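Local coordinates for protein putative (Helicobacter pylori, PDB 4O8S) that belongs to the nucleotidyltransferase superfamily, in the AbiEii family related to type IV toxin-antitoxin systems, and probably transfers nucleotides, at residues N132-C137 and F151-L156. Residues are numbered along the deposited sequence; the frame is centred on the assembly and turned at random.
Sequences NKLCAC and FDLHFL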
# COMPACT_ATOMS: atom_id res chain seq x y z
N ASN A 132 5.03 -1.13 -7.79
CA ASN A 132 3.64 -1.53 -7.97
C ASN A 132 2.66 -0.37 -8.04
O ASN A 132 1.63 -0.46 -8.71
CB ASN A 132 3.22 -2.51 -6.88
CG ASN A 132 3.96 -3.83 -6.96
OD1 ASN A 132 4.59 -4.12 -7.98
ND2 ASN A 132 3.89 -4.63 -5.90
N LYS A 133 2.95 0.73 -7.35
CA LYS A 133 2.07 1.90 -7.44
C LYS A 133 2.16 2.53 -8.83
O LYS A 133 1.15 2.90 -9.42
CB LYS A 133 2.45 2.95 -6.37
CG LYS A 133 1.76 2.75 -5.04
CD LYS A 133 0.34 3.30 -5.10
CE LYS A 133 -0.45 2.90 -3.87
NZ LYS A 133 -1.82 3.54 -3.88
N LEU A 134 3.36 2.62 -9.36
CA LEU A 134 3.55 3.21 -10.68
C LEU A 134 2.90 2.36 -11.77
O LEU A 134 2.30 2.90 -12.70
CB LEU A 134 5.03 3.44 -10.97
CG LEU A 134 5.62 4.61 -10.16
CD1 LEU A 134 7.13 4.60 -10.20
CD2 LEU A 134 5.07 5.93 -10.68
N CYS A 135 3.02 1.04 -11.65
CA CYS A 135 2.36 0.13 -12.60
C CYS A 135 0.86 0.37 -12.59
O CYS A 135 0.24 0.53 -13.64
CB CYS A 135 2.65 -1.33 -12.24
SG CYS A 135 4.33 -1.83 -12.62
N ALA A 136 0.28 0.42 -11.39
CA ALA A 136 -1.16 0.52 -11.25
C ALA A 136 -1.74 1.85 -11.71
O ALA A 136 -2.88 1.90 -12.15
CB ALA A 136 -1.58 0.25 -9.79
N CYS A 137 -0.99 2.94 -11.57
CA CYS A 137 -1.58 4.23 -11.90
C CYS A 137 -0.98 4.86 -13.14
O CYS A 137 -1.49 5.86 -13.62
CB CYS A 137 -1.47 5.20 -10.72
SG CYS A 137 0.19 5.91 -10.50
N PHE A 151 -1.75 10.34 -3.75
CA PHE A 151 -1.44 10.62 -2.36
C PHE A 151 -0.23 9.80 -1.92
O PHE A 151 0.73 10.31 -1.31
CB PHE A 151 -2.62 10.23 -1.49
CG PHE A 151 -2.45 10.58 -0.03
CD1 PHE A 151 -1.72 9.76 0.83
CD2 PHE A 151 -3.03 11.74 0.49
CE1 PHE A 151 -1.55 10.09 2.18
CE2 PHE A 151 -2.87 12.09 1.84
CZ PHE A 151 -2.13 11.26 2.69
N ASP A 152 -0.29 8.50 -2.20
CA ASP A 152 0.74 7.59 -1.73
C ASP A 152 2.08 7.84 -2.40
O ASP A 152 3.12 7.82 -1.72
CB ASP A 152 0.31 6.14 -1.92
CG ASP A 152 -0.98 5.82 -1.18
OD1 ASP A 152 -1.32 6.58 -0.25
OD2 ASP A 152 -1.64 4.82 -1.53
N LEU A 153 2.06 8.07 -3.72
CA LEU A 153 3.31 8.33 -4.44
C LEU A 153 3.96 9.64 -3.97
O LEU A 153 5.18 9.74 -3.89
CB LEU A 153 3.10 8.35 -5.95
CG LEU A 153 3.05 6.96 -6.60
CD1 LEU A 153 2.76 7.08 -8.09
CD2 LEU A 153 4.37 6.23 -6.36
N HIS A 154 3.12 10.63 -3.67
CA HIS A 154 3.59 11.90 -3.11
C HIS A 154 4.21 11.65 -1.73
O HIS A 154 5.30 12.15 -1.45
CB HIS A 154 2.42 12.88 -3.03
CG HIS A 154 2.73 14.13 -2.28
ND1 HIS A 154 2.59 14.23 -0.90
CD2 HIS A 154 3.15 15.35 -2.70
CE1 HIS A 154 2.93 15.45 -0.52
NE2 HIS A 154 3.27 16.14 -1.59
N PHE A 155 3.53 10.87 -0.89
CA PHE A 155 4.04 10.50 0.42
C PHE A 155 5.39 9.82 0.30
O PHE A 155 6.33 10.08 1.09
CB PHE A 155 3.06 9.54 1.10
CG PHE A 155 3.61 8.88 2.34
CD1 PHE A 155 3.58 9.54 3.57
CD2 PHE A 155 4.18 7.60 2.27
CE1 PHE A 155 4.11 8.95 4.70
CE2 PHE A 155 4.72 7.00 3.41
CZ PHE A 155 4.68 7.67 4.64
N LEU A 156 5.49 8.91 -0.67
CA LEU A 156 6.72 8.15 -0.88
C LEU A 156 7.87 9.05 -1.37
O LEU A 156 8.97 8.97 -0.86
CB LEU A 156 6.47 7.01 -1.88
CG LEU A 156 5.70 5.85 -1.22
CD1 LEU A 156 5.11 4.94 -2.27
CD2 LEU A 156 6.61 5.05 -0.29
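Helices 126-139 and 147-159 form an antiparallel helical hairpin in this AbiEii-family member of the nucleotidyltransferase superfamily, their local axes 10.6 Å apart and their directions 148° from each other. K133 and L153 are nearest across the pair, their CA atoms 7.2 Å apart. The lysine's CA-CB bond points at the other helix and sets CB 3.8 Å from L153 CD2; a bend at chi2 (-80°), then an extended chain, carries the ammonium to D152. There K133 NZ donates to D152 OD2 (2.7 Å) in a salt bridge, the oxygen accepting through its anti lone pair, on the side away from OD1. OD1 forms a second salt bridge, with R41, and K133 NZ has two more, with D149 and with E30 of helix 29-36. L153 branches both ways: CD2 rests on the lysine, whereas CD1 sits 3.7 Å from L134 CD2 and equally 3.7 Å from C137 SG. The sulfur takes the crowded position between backbone N and carbonyl carbon (chi1 77°), which brings it to that methyl; small and apolar, it suits a place where F175 touches both residues. All five touching residues are buried, and buried charge needs partners: the three carboxylates probably favour a protonated K133, tying both hairpin helices to helix 29-36 beside an apolar seam.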